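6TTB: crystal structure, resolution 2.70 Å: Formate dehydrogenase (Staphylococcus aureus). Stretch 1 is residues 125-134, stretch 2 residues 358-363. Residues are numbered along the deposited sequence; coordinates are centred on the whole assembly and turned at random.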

# COMPACT_ATOMS: atom_id res chain seq x y z
N ASP A 125 5.44 30.31 14.15
CA ASP A 125 4.86 31.55 13.69
C ASP A 125 5.89 32.33 12.87
O ASP A 125 6.64 33.12 13.44
CB ASP A 125 4.49 32.42 14.87
CG ASP A 125 3.53 33.52 14.48
OD1 ASP A 125 3.99 34.58 13.83
OD2 ASP A 125 2.37 33.35 14.81
N LEU A 126 5.91 32.13 11.53
CA LEU A 126 6.95 32.72 10.70
C LEU A 126 6.93 34.25 10.79
O LEU A 126 7.95 34.86 11.02
CB LEU A 126 6.82 32.21 9.26
CG LEU A 126 6.87 30.68 9.17
CD1 LEU A 126 6.76 30.24 7.71
CD2 LEU A 126 8.16 30.14 9.79
N ALA A 127 5.73 34.83 10.63
CA ALA A 127 5.51 36.26 10.77
C ALA A 127 6.28 36.80 11.98
O ALA A 127 7.23 37.53 11.76
CB ALA A 127 4.01 36.53 10.85
N ALA A 128 5.96 36.31 13.24
CA ALA A 128 6.66 36.75 14.47
C ALA A 128 8.15 36.42 14.46
O ALA A 128 8.96 37.26 14.78
CB ALA A 128 6.03 36.22 15.72
N ALA A 129 8.50 35.18 14.17
CA ALA A 129 9.91 34.82 13.99
C ALA A 129 10.61 35.85 13.10
O ALA A 129 11.68 36.35 13.45
CB ALA A 129 10.06 33.39 13.46
N SER A 130 9.99 36.20 11.97
CA SER A 130 10.54 37.26 11.14
C SER A 130 10.75 38.59 11.90
O SER A 130 11.80 39.22 11.79
CB SER A 130 9.76 37.46 9.95
OG SER A 130 10.55 38.22 9.09
N GLU A 131 9.73 39.01 12.65
CA GLU A 131 9.69 40.34 13.23
C GLU A 131 10.70 40.45 14.37
O GLU A 131 11.14 41.55 14.69
CB GLU A 131 8.30 40.64 13.76
CG GLU A 131 7.19 40.60 12.72
CD GLU A 131 5.79 40.73 13.37
OE1 GLU A 131 4.79 41.07 12.61
OE2 GLU A 131 5.69 40.54 14.66
N HIS A 132 11.05 39.32 15.01
CA HIS A 132 12.00 39.25 16.11
C HIS A 132 13.37 38.84 15.58
O HIS A 132 14.30 38.60 16.34
CB HIS A 132 11.51 38.23 17.15
CG HIS A 132 10.36 38.74 17.94
ND1 HIS A 132 9.11 38.90 17.40
CD2 HIS A 132 10.31 39.30 19.17
CE1 HIS A 132 8.31 39.46 18.28
NE2 HIS A 132 9.02 39.69 19.40
N ASN A 133 13.44 38.61 14.28
CA ASN A 133 14.71 38.33 13.64
C ASN A 133 15.32 37.01 14.16
O ASN A 133 16.53 36.88 14.28
CB ASN A 133 15.57 39.60 13.57
CG ASN A 133 16.63 39.46 12.53
OD1 ASN A 133 17.70 39.97 12.70
ND2 ASN A 133 16.41 38.64 11.53
N ILE A 134 14.46 36.03 14.39
CA ILE A 134 14.80 34.62 14.54
C ILE A 134 14.86 33.97 13.15
O ILE A 134 13.97 34.17 12.35
CB ILE A 134 13.68 33.97 15.37
CG1 ILE A 134 13.69 34.39 16.82
CG2 ILE A 134 13.61 32.45 15.21
CD1 ILE A 134 12.30 34.37 17.37
N ILE A 358 16.55 27.48 4.10
CA ILE A 358 16.08 28.65 4.82
C ILE A 358 14.60 28.88 4.57
O ILE A 358 14.20 29.18 3.46
CB ILE A 358 16.88 29.90 4.46
CG1 ILE A 358 18.27 29.90 5.11
CG2 ILE A 358 16.07 31.14 4.82
CD1 ILE A 358 19.35 30.36 4.12
N ILE A 359 13.82 28.83 5.64
CA ILE A 359 12.46 29.27 5.56
C ILE A 359 12.40 30.77 5.85
O ILE A 359 12.23 31.57 4.94
CB ILE A 359 11.57 28.40 6.47
CG1 ILE A 359 11.64 26.95 5.97
CG2 ILE A 359 10.13 28.89 6.51
CD1 ILE A 359 11.33 25.98 7.03
N VAL A 360 12.67 31.17 7.08
CA VAL A 360 12.79 32.58 7.34
C VAL A 360 14.27 32.94 7.52
O VAL A 360 14.98 32.33 8.33
CB VAL A 360 11.94 33.00 8.54
CG1 VAL A 360 12.38 34.34 9.08
CG2 VAL A 360 10.46 33.02 8.19
N ALA A 361 14.69 33.98 6.77
CA ALA A 361 16.02 34.55 6.79
C ALA A 361 16.17 35.53 7.97
O ALA A 361 15.20 36.17 8.37
CB ALA A 361 16.24 35.25 5.48
N SER A 362 17.41 35.66 8.48
CA SER A 362 17.73 36.41 9.69
C SER A 362 19.13 36.99 9.53
O SER A 362 19.88 36.52 8.66
CB SER A 362 17.68 35.50 10.88
OG SER A 362 18.39 36.06 11.96
N GLY A 363 19.48 38.02 10.32
CA GLY A 363 20.77 38.69 10.09
C GLY A 363 21.87 38.28 11.10
O GLY A 363 22.21 37.02 11.21

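Residues 125-134 form a short helix, 126-131, with its capping residues, and residues 358-363 run past it as an extended segment that turns a corner at Ile359. The two are far apart in sequence, no touching pair being closer than 226 residues, so the contact is one of tertiary folding. The CA-CA distances set the register: Ser130 CA lies 6.4 Å from Val360 CA, and Asn133 CA lies 5.3 Å from Ser362 CA. The gap is therefore smaller at the C-terminal end of the helix, where a polar contact replaces apolar packing. Together the two sides bury 342 Å², a modest area.

The helix is held at both ends by bonds within its own stretch. Asp125 occupies the N-cap position, and its OD1 accepts from Ala128 N at 2.7 Å with an N-H...acceptor angle of 167°, a nearly straight bond that satisfies an amide of the first turn lacking a helical partner. At the other end, Asn133 adopts a positive phi of 64° and ends the helix in a Schellman motif. Its two backward bonds run from Ile134 N to Ala129 O and from Asn133 N to Ser130 O, both 3.0 Å. His132 adds a side-chain bond, ND1 to Ala128 O at 3.1 Å and 151°, while His132 N also donates to Ala128 O, at 2.9 Å, so one carbonyl oxygen serves two donors of the same residue.

Apolar packing dominates the first half of the contact. Val360, with 83 Å² covered, gives the largest single contribution; its CA-CB bond points toward the helix, and its two methyls reach different neighbours. CG2 lies 3.9 Å from Leu126 CB, whereas CG1 lies 4.0 Å from Ser130 CA and 3.6 Å from Ile134 O. The valine thus reaches from the first turn of the helix to Ile134, in the loop after its C-terminal end. Leu126, with chi1 at -57° and chi2 at -179°, also extends to the corner residue, its CD1 coming within 3.8 Å of Ile359 CG2. The two Leu126 distances are ordinary van der Waals separations between branched aliphatic side chains, while the Val360 CG1 contacts pack a methyl against helix and loop backbone. Ser130 contributes carbon to this surface: its closest side-chain approach is CB to Val360 CG1 at 4.2 Å.

The polar chemistry gathers where the helix ends. Ser362 OG donates to Asn133 O at 3.1 Å, the one hydrogen bond assigned across the stretches. Asn133 O, at the turn, accepts this bond, and the CA-CB bond of Ser362 points toward the other stretch, with chi1 at 161°. Beside that bond, Ser362 CB packs 3.9 Å from Ile134 C, so the serine meets the turn with carbon as well as oxygen. Gly363, which follows, has 17 Å² covered by the helix stretch. The junction therefore combines a methyl-lined contact along the helix with a side-chain-to-backbone hydrogen bond, Ser362 OG to Asn133 O, near its end.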